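Alcohol oxidase (Myceliophthora thermophila, PDB 6F74) is a VAO-type flavoprotein that binds FAD and probably oxidises an alcohol substrate with molecular oxygen as electron acceptor. Local coordinates at residues A[216-220]-A[416-420]; A[336-340]-A[391-395]; A[183-188]-A[200-204]. All coordinates share one frame; numbering follows the deposited sequence.

Contact 1 (A[216-220]-A[416-420])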
ATOM      1  N   TYR A 216       4.795 -11.967  11.383  1.00 23.07           N
ATOM      2  CA  TYR A 216       5.814 -12.863  10.853  1.00 23.37           C
ATOM      3  C   TYR A 216       6.607 -13.629  11.918  1.00 24.18           C
ATOM      4  O   TYR A 216       6.967 -14.781  11.726  1.00 24.71           O
ATOM      5  CB  TYR A 216       6.779 -12.049   9.976  1.00 22.80           C
ATOM      6  CG  TYR A 216       6.266 -11.624   8.603  1.00 22.17           C
ATOM      7  CD1 TYR A 216       5.101 -12.159   8.024  1.00 22.16           C
ATOM      8  CD2 TYR A 216       7.009 -10.728   7.848  1.00 21.66           C
ATOM      9  CE1 TYR A 216       4.684 -11.788   6.762  1.00 21.67           C
ATOM     10  CE2 TYR A 216       6.604 -10.352   6.581  1.00 21.17           C
ATOM     11  CZ  TYR A 216       5.456 -10.876   6.033  1.00 21.17           C
ATOM     12  OH  TYR A 216       5.104 -10.500   4.757  1.00 20.75           O
ATOM     13  N   THR A 217       6.903 -12.971  13.029  1.00 24.31           N
ATOM     14  CA  THR A 217       7.614 -13.619  14.144  1.00 25.16           C
ATOM     15  C   THR A 217       6.843 -14.835  14.698  1.00 25.93           C
ATOM     16  O   THR A 217       7.423 -15.867  15.000  1.00 26.69           O
ATOM     17  CB  THR A 217       7.856 -12.569  15.254  1.00 25.15           C
ATOM     18  OG1 THR A 217       8.724 -11.562  14.741  1.00 24.59           O
ATOM     19  CG2 THR A 217       8.458 -13.181  16.536  1.00 26.12           C
ATOM     20  N   VAL A 218       5.526 -14.702  14.810  1.00 25.78           N
ATOM     21  CA  VAL A 218       4.668 -15.797  15.294  1.00 26.55           C
ATOM     22  C   VAL A 218       4.501 -16.895  14.246  1.00 26.73           C
ATOM     23  O   VAL A 218       4.516 -18.093  14.575  1.00 27.60           O
ATOM     24  CB  VAL A 218       3.307 -15.257  15.779  1.00 26.38           C
ATOM     25  CG1 VAL A 218       2.362 -16.393  16.156  1.00 27.20           C
ATOM     26  CG2 VAL A 218       3.526 -14.353  16.995  1.00 26.42           C
ATOM     27  N   ALA A 219       4.315 -16.515  12.987  1.00 25.98           N
ATOM     28  CA  ALA A 219       4.223 -17.509  11.906  1.00 26.13           C
ATOM     29  C   ALA A 219       5.507 -18.360  11.814  1.00 26.64           C
ATOM     30  O   ALA A 219       5.462 -19.614  11.694  1.00 27.36           O
ATOM     31  CB  ALA A 219       3.944 -16.825  10.587  1.00 25.25           C
ATOM     32  N   GLN A 220       6.642 -17.680  11.932  1.00 26.34           N
ATOM     33  CA  GLN A 220       7.943 -18.348  11.929  1.00 26.83           C
ATOM     34  C   GLN A 220       8.124 -19.288  13.104  1.00 27.92           C
ATOM     35  O   GLN A 220       8.566 -20.418  12.938  1.00 28.60           O
ATOM     36  CB  GLN A 220       9.060 -17.320  11.869  1.00 26.34           C
ATOM     37  CG  GLN A 220      10.457 -17.918  11.742  1.00 26.80           C
ATOM     38  CD  GLN A 220      11.470 -16.969  11.083  1.00 26.17           C
ATOM     39  OE1 GLN A 220      11.120 -15.906  10.539  1.00 25.35           O
ATOM     40  NE2 GLN A 220      12.748 -17.372  11.104  1.00 26.63           N
ATOM     41  N   TRP A 416      10.929 -18.938   5.203  1.00 25.02           N
ATOM     42  CA  TRP A 416      11.415 -17.805   5.976  1.00 24.74           C
ATOM     43  C   TRP A 416      12.854 -17.438   5.735  1.00 24.69           C
ATOM     44  O   TRP A 416      13.157 -16.239   5.714  1.00 24.17           O
ATOM     45  CB  TRP A 416      11.147 -17.990   7.456  1.00 25.29           C
ATOM     46  CG  TRP A 416       9.684 -17.991   7.705  1.00 25.20           C
ATOM     47  CD1 TRP A 416       8.920 -19.063   8.057  1.00 25.84           C
ATOM     48  CD2 TRP A 416       8.794 -16.895   7.540  1.00 24.49           C
ATOM     49  NE1 TRP A 416       7.605 -18.691   8.133  1.00 25.57           N
ATOM     50  CE2 TRP A 416       7.502 -17.362   7.828  1.00 24.73           C
ATOM     51  CE3 TRP A 416       8.960 -15.554   7.164  1.00 23.73           C
ATOM     52  CZ2 TRP A 416       6.383 -16.543   7.758  1.00 24.22           C
ATOM     53  CZ3 TRP A 416       7.844 -14.741   7.093  1.00 23.22           C
ATOM     54  CH2 TRP A 416       6.571 -15.239   7.383  1.00 23.46           C
ATOM     55  N   SER A 417      13.734 -18.419   5.541  1.00 25.26           N
ATOM     56  CA  SER A 417      15.123 -18.102   5.166  1.00 25.24           C
ATOM     57  C   SER A 417      15.126 -17.406   3.789  1.00 24.49           C
ATOM     58  O   SER A 417      15.894 -16.459   3.562  1.00 24.17           O
ATOM     59  CB  SER A 417      16.003 -19.357   5.157  1.00 26.04           C
ATOM     60  OG  SER A 417      15.580 -20.292   4.156  1.00 26.10           O
ATOM     61  N   PHE A 418      14.245 -17.867   2.899  1.00 24.28           N
ATOM     62  CA  PHE A 418      14.028 -17.243   1.599  1.00 23.63           C
ATOM     63  C   PHE A 418      13.521 -15.812   1.772  1.00 22.98           C
ATOM     64  O   PHE A 418      14.030 -14.886   1.130  1.00 22.56           O
ATOM     65  CB  PHE A 418      13.049 -18.059   0.712  1.00 23.65           C
ATOM     66  CG  PHE A 418      12.205 -17.195  -0.190  1.00 22.97           C
ATOM     67  CD1 PHE A 418      12.766 -16.577  -1.298  1.00 22.57           C
ATOM     68  CD2 PHE A 418      10.867 -16.932   0.114  1.00 22.78           C
ATOM     69  CE1 PHE A 418      12.003 -15.720  -2.104  1.00 22.02           C
ATOM     70  CE2 PHE A 418      10.105 -16.084  -0.678  1.00 22.22           C
ATOM     71  CZ  PHE A 418      10.666 -15.483  -1.794  1.00 21.85           C
ATOM     72  N   TYR A 419      12.501 -15.649   2.610  1.00 22.96           N
ATOM     73  CA  TYR A 419      11.812 -14.378   2.731  1.00 22.37           C
ATOM     74  C   TYR A 419      12.796 -13.307   3.139  1.00 22.21           C
ATOM     75  O   TYR A 419      12.858 -12.234   2.536  1.00 21.70           O
ATOM     76  CB  TYR A 419      10.655 -14.421   3.740  1.00 22.47           C
ATOM     77  CG  TYR A 419       9.994 -13.077   3.889  1.00 21.90           C
ATOM     78  CD1 TYR A 419       9.059 -12.627   2.948  1.00 21.43           C
ATOM     79  CD2 TYR A 419      10.376 -12.209   4.888  1.00 21.85           C
ATOM     80  CE1 TYR A 419       8.482 -11.363   3.055  1.00 20.94           C
ATOM     81  CE2 TYR A 419       9.814 -10.949   5.005  1.00 21.35           C
ATOM     82  CZ  TYR A 419       8.867 -10.529   4.085  1.00 20.89           C
ATOM     83  OH  TYR A 419       8.333  -9.241   4.191  1.00 20.44           O
ATOM     84  N   TRP A 420      13.540 -13.596   4.191  1.00 22.71           N
ATOM     85  CA  TRP A 420      14.440 -12.599   4.762  1.00 22.67           C
ATOM     86  C   TRP A 420      15.658 -12.319   3.885  1.00 22.62           C
ATOM     87  O   TRP A 420      16.214 -11.217   3.937  1.00 22.42           O
ATOM     88  CB  TRP A 420      14.845 -12.999   6.174  1.00 23.31           C
ATOM     89  CG  TRP A 420      13.641 -12.955   7.140  1.00 23.33           C
ATOM     90  CD1 TRP A 420      13.042 -14.012   7.783  1.00 23.84           C
ATOM     91  CD2 TRP A 420      12.905 -11.799   7.521  1.00 22.85           C
ATOM     92  NE1 TRP A 420      11.983 -13.573   8.543  1.00 23.70           N
ATOM     93  CE2 TRP A 420      11.896 -12.214   8.420  1.00 23.09           C
ATOM     94  CE3 TRP A 420      13.022 -10.426   7.214  1.00 22.30           C
ATOM     95  CZ2 TRP A 420      10.998 -11.317   9.000  1.00 22.76           C
ATOM     96  CZ3 TRP A 420      12.138  -9.536   7.789  1.00 21.98           C
ATOM     97  CH2 TRP A 420      11.140  -9.981   8.685  1.00 22.20           C
TER
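Tyr216 puts its ring between two aromatic side chains of 416-420, Trp416 and Tyr419. The edge of the Trp416 six-membered ring points at one face of the Tyr216 ring. The planes are 60° apart, so this is a T-shaped pair. Trp416 CH2 comes within 3.5 Å of Tyr216 CD1, near the rim of that face. Tyr216 in turn offers its own edge to the face of Tyr419, at 71°. Here Tyr216 CE2 lies 3.4 Å from Tyr419 CZ and 3.2 Å from Tyr419 OH. The hydroxyls of both tyrosines donate hydrogen bonds to the carbonyl of Gly229, which fixes their ends beside the FAD-binding residue Gly230. The helix of 216-220 belongs to the FAD-binding domain, while 416-420 lies on the helix that follows strand 403-412 of the large antiparallel sheet. The aromatic cluster therefore joins the two parts of the VAO-type fold, close to the flavin. The two short helical segments run roughly antiparallel; their axes come no closer than 12.1 Å, and large rings fill the interval. A leucine in place of Tyr216 has neither ring nor hydroxyl; it would probably open a gap between Trp416 and Tyr419 and leave Gly229 O with the Tyr419 hydroxyl alone of the two. Gln220 covers a face of the Trp416 indole. Its CG is anti to the backbone N (chi1 -175°), and the extended chain runs over the ring. Gln220 CB sits almost straight above the five-membered ring of Trp416, 4.1 Å from its centroid, in a CH-pi contact. The amide lies nearly parallel to the Trp416 indole. Gln220 OE1 accepts a somewhat bent hydrogen bond of 3.2 Å from Trp420 NE1, which lies in the plane of the amide carbonyl. Trp416 NE1 is bonded to the carbonyl of Val224, and Ala219 CB packs 3.7 Å from Trp416 CZ2.

Contact 2 (A[336-340]-A[391-395])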
ATOM      1  N   VAL A 336       9.466  -7.650 -24.593  1.00 22.89           N
ATOM      2  CA  VAL A 336       9.441  -9.111 -24.746  1.00 23.01           C
ATOM      3  C   VAL A 336       9.237  -9.795 -23.400  1.00 22.60           C
ATOM      4  O   VAL A 336       8.452 -10.714 -23.287  1.00 22.71           O
ATOM      5  CB  VAL A 336      10.750  -9.657 -25.402  1.00 23.23           C
ATOM      6  CG1 VAL A 336      10.862 -11.177 -25.270  1.00 23.30           C
ATOM      7  CG2 VAL A 336      10.813  -9.276 -26.874  1.00 23.77           C
ATOM      8  N   LEU A 337       9.974  -9.339 -22.393  1.00 22.20           N
ATOM      9  CA  LEU A 337       9.912  -9.891 -21.054  1.00 21.85           C
ATOM     10  C   LEU A 337       8.499  -9.784 -20.491  1.00 21.73           C
ATOM     11  O   LEU A 337       7.997 -10.733 -19.878  1.00 21.72           O
ATOM     12  CB  LEU A 337      10.909  -9.172 -20.124  1.00 21.51           C
ATOM     13  CG  LEU A 337      10.878  -9.516 -18.629  1.00 21.16           C
ATOM     14  CD1 LEU A 337      12.268  -9.408 -18.010  1.00 21.05           C
ATOM     15  CD2 LEU A 337       9.916  -8.634 -17.820  1.00 20.87           C
ATOM     16  N   HIS A 338       7.882  -8.617 -20.665  1.00 21.70           N
ATOM     17  CA  HIS A 338       6.497  -8.436 -20.247  1.00 21.65           C
ATOM     18  C   HIS A 338       5.582  -9.487 -20.896  1.00 22.07           C
ATOM     19  O   HIS A 338       4.717 -10.042 -20.229  1.00 22.05           O
ATOM     20  CB  HIS A 338       5.983  -7.011 -20.518  1.00 21.66           C
ATOM     21  CG  HIS A 338       6.370  -6.016 -19.463  1.00 21.23           C
ATOM     22  ND1 HIS A 338       7.671  -5.639 -19.227  1.00 21.07           N
ATOM     23  CD2 HIS A 338       5.612  -5.296 -18.606  1.00 20.99           C
ATOM     24  CE1 HIS A 338       7.702  -4.755 -18.249  1.00 20.75           C
ATOM     25  NE2 HIS A 338       6.464  -4.532 -17.850  1.00 20.67           N
ATOM     26  N   GLN A 339       5.792  -9.770 -22.177  1.00 22.50           N
ATOM     27  CA  GLN A 339       5.012 -10.816 -22.871  1.00 22.98           C
ATOM     28  C   GLN A 339       5.188 -12.231 -22.309  1.00 22.99           C
ATOM     29  O   GLN A 339       4.328 -13.086 -22.543  1.00 23.37           O
ATOM     30  CB  GLN A 339       5.362 -10.859 -24.355  1.00 23.47           C
ATOM     31  CG  GLN A 339       5.027  -9.609 -25.142  1.00 23.68           C
ATOM     32  CD  GLN A 339       5.284  -9.820 -26.624  1.00 24.27           C
ATOM     33  OE1 GLN A 339       6.421  -9.830 -27.058  1.00 24.29           O
ATOM     34  NE2 GLN A 339       4.229  -9.980 -27.395  1.00 24.81           N
ATOM     35  N   GLN A 340       6.312 -12.490 -21.632  1.00 22.67           N
ATOM     36  CA  GLN A 340       6.590 -13.801 -21.069  1.00 22.74           C
ATOM     37  C   GLN A 340       6.016 -14.006 -19.664  1.00 22.49           C
ATOM     38  O   GLN A 340       6.017 -15.141 -19.154  1.00 22.65           O
ATOM     39  CB  GLN A 340       8.090 -14.045 -21.010  1.00 22.62           C
ATOM     40  CG  GLN A 340       8.810 -13.948 -22.327  1.00 22.89           C
ATOM     41  CD  GLN A 340       8.183 -14.838 -23.396  1.00 23.45           C
ATOM     42  OE1 GLN A 340       7.865 -16.005 -23.150  1.00 23.68           O
ATOM     43  NE2 GLN A 340       7.985 -14.279 -24.573  1.00 23.74           N
ATOM     44  N   PRO A 391      10.797 -20.029 -20.417  1.00 23.93           N
ATOM     45  CA  PRO A 391      10.172 -19.264 -21.495  1.00 23.94           C
ATOM     46  C   PRO A 391      10.743 -17.841 -21.629  1.00 23.50           C
ATOM     47  O   PRO A 391      10.939 -17.369 -22.753  1.00 23.63           O
ATOM     48  CB  PRO A 391       8.691 -19.245 -21.100  1.00 23.99           C
ATOM     49  CG  PRO A 391       8.522 -20.474 -20.264  1.00 24.26           C
ATOM     50  CD  PRO A 391       9.783 -20.504 -19.459  1.00 24.00           C
ATOM     51  N   LEU A 392      11.058 -17.216 -20.495  1.00 23.07           N
ATOM     52  CA  LEU A 392      11.732 -15.908 -20.482  1.00 22.71           C
ATOM     53  C   LEU A 392      13.192 -15.940 -20.935  1.00 22.80           C
ATOM     54  O   LEU A 392      13.574 -15.134 -21.773  1.00 22.82           O
ATOM     55  CB  LEU A 392      11.661 -15.244 -19.093  1.00 22.27           C
ATOM     56  CG  LEU A 392      12.317 -13.849 -19.002  1.00 21.94           C
ATOM     57  CD1 LEU A 392      11.816 -12.848 -20.024  1.00 21.97           C
ATOM     58  CD2 LEU A 392      12.124 -13.335 -17.591  1.00 21.57           C
ATOM     59  N   MET A 393      14.005 -16.831 -20.390  1.00 22.91           N
ATOM     60  CA  MET A 393      15.448 -16.879 -20.796  1.00 23.05           C
ATOM     61  C   MET A 393      15.641 -17.257 -22.249  1.00 23.44           C
ATOM     62  O   MET A 393      16.508 -16.702 -22.939  1.00 23.51           O
ATOM     63  CB  MET A 393      16.248 -17.809 -19.872  1.00 23.17           C
ATOM     64  CG  MET A 393      16.122 -17.456 -18.393  1.00 22.85           C
ATOM     65  SD  MET A 393      16.588 -15.755 -17.999  1.00 22.42           S
ATOM     66  CE  MET A 393      15.102 -14.870 -18.078  1.00 22.11           C
ATOM     67  N   ASN A 394      14.779 -18.149 -22.732  1.00 23.74           N
ATOM     68  CA  ASN A 394      14.776 -18.510 -24.139  1.00 24.16           C
ATOM     69  C   ASN A 394      14.437 -17.298 -25.006  1.00 24.10           C
ATOM     70  O   ASN A 394      15.073 -17.102 -26.049  1.00 24.35           O
ATOM     71  CB  ASN A 394      13.792 -19.646 -24.426  1.00 24.54           C
ATOM     72  CG  ASN A 394      14.191 -20.967 -23.766  1.00 24.77           C
ATOM     73  OD1 ASN A 394      15.343 -21.183 -23.370  1.00 24.74           O
ATOM     74  ND2 ASN A 394      13.242 -21.886 -23.697  1.00 25.08           N
ATOM     75  N   ALA A 395      13.461 -16.497 -24.597  1.00 23.82           N
ATOM     76  CA  ALA A 395      13.073 -15.329 -25.387  1.00 23.84           C
ATOM     77  C   ALA A 395      14.162 -14.281 -25.366  1.00 23.65           C
ATOM     78  O   ALA A 395      14.333 -13.557 -26.342  1.00 23.87           O
ATOM     79  CB  ALA A 395      11.752 -14.747 -24.926  1.00 23.63           C
TER
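The backbone N of Gln340, whose side chain lies against Leu392, is shared between two carbonyls of its own helix. Gln340 N bonds to Leu337 O at 3.0 Å and more weakly to Val336 O. Across to 391-395 the touching is mainly between aliphatic groups. Its centre is Leu392, whose CG is anti to the backbone N (chi1 -179°). This sends the side chain out from its helix toward 336-340. Leu392 CD1 enters between Leu337 and Gln340, which are about one turn apart. Leu392 CD1 lies 3.7 Å from Leu337 CG and equally near Leu337 CA, so it touches the helix backbone as well as the side chain. Leu392 CD1 also meets Gln340 CG at 3.9 Å. Leu392 CD2 adds a looser touch on Leu337 CD1. The Gln340 chain bends at its second torsion (chi2 -53°) and folds over toward Pro391 and Ala395. Gln340 CD lies 3.9 Å from Ala395 CB. One turn back, Val336 CG1 meets the same Ala395 CB at 3.7 Å. The alanine methyl thus touches both Val336 and Gln340. Near Pro391 the second helix is kinked where the N atoms of Pro391 and Leu392 make no bond to the preceding turn. On the sheet side, Leu337 and Leu392 both rest on Leu316 of strand 311-320. Leu337 also touches Tyr371, and Leu392 touches His373, both of strand 370-378. The two short segments are close to antiparallel, with their axes 9.3 Å apart at closest and a crossing angle of 157°. Helices 328-346 and 382-396 laid against the large antiparallel sheet are consistent with the cap (substrate-binding) domain of VAO-type flavoproteins.

Contact 3 (A[183-188]-A[200-204])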
ATOM      1  N   ARG A 183      -1.674 -14.503  18.127  1.00 27.01           N
ATOM      2  CA  ARG A 183      -1.702 -15.886  18.588  1.00 28.09           C
ATOM      3  C   ARG A 183      -1.970 -16.836  17.450  1.00 28.20           C
ATOM      4  O   ARG A 183      -2.862 -16.614  16.638  1.00 27.78           O
ATOM      5  CB  ARG A 183      -2.775 -16.080  19.657  1.00 28.79           C
ATOM      6  CG  ARG A 183      -2.519 -15.325  20.940  1.00 28.90           C
ATOM      7  CD  ARG A 183      -3.647 -15.533  21.944  1.00 29.62           C
ATOM      8  NE  ARG A 183      -4.860 -14.802  21.571  1.00 29.05           N
ATOM      9  CZ  ARG A 183      -5.044 -13.478  21.702  1.00 28.27           C
ATOM     10  NH1 ARG A 183      -4.103 -12.674  22.208  1.00 27.94           N
ATOM     11  NH2 ARG A 183      -6.210 -12.947  21.347  1.00 27.90           N
ATOM     12  N   PHE A 184      -1.199 -17.917  17.429  1.00 28.86           N
ATOM     13  CA  PHE A 184      -1.316 -18.950  16.427  1.00 29.12           C
ATOM     14  C   PHE A 184      -2.420 -19.911  16.823  1.00 30.08           C
ATOM     15  O   PHE A 184      -2.539 -20.276  17.977  1.00 30.91           O
ATOM     16  CB  PHE A 184       0.034 -19.676  16.313  1.00 29.48           C
ATOM     17  CG  PHE A 184       0.009 -20.878  15.414  1.00 29.92           C
ATOM     18  CD1 PHE A 184       0.047 -20.726  14.034  1.00 29.20           C
ATOM     19  CD2 PHE A 184      -0.057 -22.167  15.952  1.00 31.13           C
ATOM     20  CE1 PHE A 184       0.017 -21.828  13.196  1.00 29.64           C
ATOM     21  CE2 PHE A 184      -0.083 -23.283  15.118  1.00 31.59           C
ATOM     22  CZ  PHE A 184      -0.042 -23.116  13.730  1.00 30.83           C
ATOM     23  N   GLN A 185      -3.204 -20.339  15.844  1.00 30.05           N
ATOM     24  CA  GLN A 185      -4.230 -21.378  16.030  1.00 31.06           C
ATOM     25  C   GLN A 185      -3.891 -22.561  15.135  1.00 31.52           C
ATOM     26  O   GLN A 185      -3.927 -22.425  13.920  1.00 30.91           O
ATOM     27  CB  GLN A 185      -5.606 -20.835  15.609  1.00 30.71           C
ATOM     28  CG  GLN A 185      -6.101 -19.627  16.395  1.00 30.23           C
ATOM     29  CD  GLN A 185      -7.507 -19.205  16.022  1.00 30.05           C
ATOM     30  OE1 GLN A 185      -7.925 -19.285  14.843  1.00 29.74           O
ATOM     31  NE2 GLN A 185      -8.274 -18.789  17.026  1.00 30.33           N
ATOM     32  N   LYS A 186      -3.598 -23.724  15.701  1.00 32.65           N
ATOM     33  CA  LYS A 186      -3.301 -24.905  14.865  1.00 33.18           C
ATOM     34  C   LYS A 186      -4.454 -25.194  13.898  1.00 33.21           C
ATOM     35  O   LYS A 186      -4.244 -25.582  12.746  1.00 33.00           O
ATOM     36  CB  LYS A 186      -2.987 -26.142  15.716  1.00 34.58           C
ATOM     37  CG  LYS A 186      -2.592 -27.358  14.885  1.00 35.17           C
ATOM     38  CD  LYS A 186      -2.263 -28.590  15.741  1.00 36.64           C
ATOM     39  CE  LYS A 186      -3.427 -29.579  15.781  1.00 37.78           C
ATOM     40  NZ  LYS A 186      -3.296 -30.774  16.689  1.00 39.38           N
ATOM     41  N   LYS A 187      -5.673 -24.980  14.381  1.00 33.50           N
ATOM     42  CA  LYS A 187      -6.887 -25.126  13.574  1.00 33.57           C
ATOM     43  C   LYS A 187      -7.703 -23.856  13.792  1.00 32.82           C
ATOM     44  O   LYS A 187      -7.949 -23.459  14.926  1.00 33.01           O
ATOM     45  CB  LYS A 187      -7.653 -26.380  14.007  1.00 35.04           C
ATOM     46  CG  LYS A 187      -6.948 -27.741  13.829  1.00 35.98           C
ATOM     47  CD  LYS A 187      -7.768 -28.797  14.593  1.00 37.53           C
ATOM     48  CE  LYS A 187      -7.238 -30.214  14.471  1.00 38.67           C
ATOM     49  NZ  LYS A 187      -6.948 -30.638  13.077  1.00 38.36           N
ATOM     50  N   TYR A 188      -8.050 -23.175  12.704  1.00 31.94           N
ATOM     51  CA  TYR A 188      -8.875 -21.962  12.804  1.00 31.25           C
ATOM     52  C   TYR A 188     -10.107 -22.174  13.683  1.00 32.10           C
ATOM     53  O   TYR A 188     -10.892 -23.082  13.436  1.00 32.99           O
ATOM     54  CB  TYR A 188      -9.319 -21.554  11.408  1.00 30.60           C
ATOM     55  CG  TYR A 188     -10.408 -20.511  11.305  1.00 30.12           C
ATOM     56  CD1 TYR A 188     -10.351 -19.313  12.007  1.00 29.44           C
ATOM     57  CD2 TYR A 188     -11.488 -20.720  10.451  1.00 30.38           C
ATOM     58  CE1 TYR A 188     -11.349 -18.357  11.878  1.00 29.04           C
ATOM     59  CE2 TYR A 188     -12.487 -19.775  10.309  1.00 30.01           C
ATOM     60  CZ  TYR A 188     -12.423 -18.609  11.011  1.00 29.33           C
ATOM     61  OH  TYR A 188     -13.447 -17.702  10.849  1.00 29.03           O
ATOM     62  N   THR A 200     -10.195 -25.466   7.349  1.00 32.78           N
ATOM     63  CA  THR A 200      -9.879 -26.225   8.569  1.00 33.64           C
ATOM     64  C   THR A 200      -8.357 -26.295   8.777  1.00 33.25           C
ATOM     65  O   THR A 200      -7.854 -27.148   9.532  1.00 34.06           O
ATOM     66  CB  THR A 200     -10.492 -27.626   8.511  1.00 35.06           C
ATOM     67  OG1 THR A 200     -10.066 -28.230   7.276  1.00 35.06           O
ATOM     68  CG2 THR A 200     -12.059 -27.579   8.674  1.00 35.69           C
ATOM     69  N   GLY A 201      -7.638 -25.386   8.112  1.00 32.07           N
ATOM     70  CA  GLY A 201      -6.209 -25.244   8.316  1.00 31.60           C
ATOM     71  C   GLY A 201      -5.920 -24.341   9.485  1.00 31.18           C
ATOM     72  O   GLY A 201      -6.834 -23.964  10.250  1.00 31.38           O
ATOM     73  N   SER A 202      -4.639 -23.992   9.631  1.00 30.65           N
ATOM     74  CA  SER A 202      -4.198 -23.145  10.727  1.00 30.28           C
ATOM     75  C   SER A 202      -4.562 -21.674  10.493  1.00 29.19           C
ATOM     76  O   SER A 202      -4.947 -21.269   9.379  1.00 28.62           O
ATOM     77  CB  SER A 202      -2.690 -23.303  10.943  1.00 30.20           C
ATOM     78  OG  SER A 202      -2.320 -24.635  11.256  1.00 31.28           O
ATOM     79  N   ALA A 203      -4.452 -20.889  11.561  1.00 28.97           N
ATOM     80  CA  ALA A 203      -4.686 -19.453  11.487  1.00 27.98           C
ATOM     81  C   ALA A 203      -3.846 -18.655  12.474  1.00 27.64           C
ATOM     82  O   ALA A 203      -3.249 -19.231  13.397  1.00 28.27           O
ATOM     83  CB  ALA A 203      -6.147 -19.151  11.663  1.00 28.13           C
ATOM     84  N   ILE A 204      -3.783 -17.333  12.240  1.00 26.68           N
ATOM     85  CA  ILE A 204      -3.267 -16.402  13.229  1.00 26.37           C
ATOM     86  C   ILE A 204      -4.353 -15.390  13.597  1.00 26.02           C
ATOM     87  O   ILE A 204      -4.955 -14.762  12.712  1.00 25.45           O
ATOM     88  CB  ILE A 204      -1.938 -15.741  12.798  1.00 25.67           C
ATOM     89  CG1 ILE A 204      -0.841 -16.810  12.732  1.00 26.19           C
ATOM     90  CG2 ILE A 204      -1.542 -14.662  13.794  1.00 25.35           C
ATOM     91  CD1 ILE A 204       0.581 -16.337  12.428  1.00 25.70           C
TER
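With chi1 at -60°, Ser202 OG stands anti to its own carbonyl carbon and reaches across to the backbone of Lys186. Ser202 OG donates to Lys186 O at 2.6 Å, from a position tilted out of the carbonyl plane. Phe184 has CG anti to the backbone N (chi1 173°), which turns its ring toward Ser202 and Ile204. Phe184 CZ comes 3.7 Å from Ser202 OG, and the ring edge lies near Ile204 CG1. The backbones are joined by the hydrogen-bonded pair Gln185 and Ala203. Gln185 N donates to Ala203 O at 2.7 Å, and Ala203 N returns a bond of 2.9 Å to Gln185 O. Both are nearly straight. Beyond this pair the two chains fall out of step. Tyr188 N bonds to Gly201 O at 2.9 Å, with two residues between Gln185 and Tyr188 but only Ser202 between Ala203 and Gly201. The serine hydroxyl takes up the carbonyl of Lys186 in this irregular stretch, where 183-188 has one residue more than 200-204. On the Ala203 face, Tyr188 CB packs 4.0 Å from Ala203 CB, while Gln185 OE1 passes over the same methyl and bonds to the N of Thr189. Tyr188 OH reaches Glu262, and Arg183 forms a salt bridge with Asp207. On the other face, helix 212-221 lies against Phe184 and Ile204. Ile204 is also bonded through its backbone to Ile302 of strand 296-306. The pair thus belongs to the antiparallel sheet of the PCMH-type FAD-binding domain.

Overall arrangement
Contacts 1 and 3 are neighbours, with centres about 16 Å apart. Strand 203-208 leads into helix 212-221, whose Val218 and Ala219 pack on Ile204. One side of that helix thus meets the sheet of contact 3, and another meets the aromatic rings of contact 1. Contact 2 touches neither; its nearest atoms are about 16 Å from contact 1. It lies on the large seven-stranded sheet, whose strand 403-412 leads into the second helix of contact 1. Contact 1 is buried near the flavin and relies mainly on rings. Contact 2 is partly buried and held by aliphatic side chains and the folded chain of Gln340. Contact 3 is at the surface and depends on backbone hydrogen bonds.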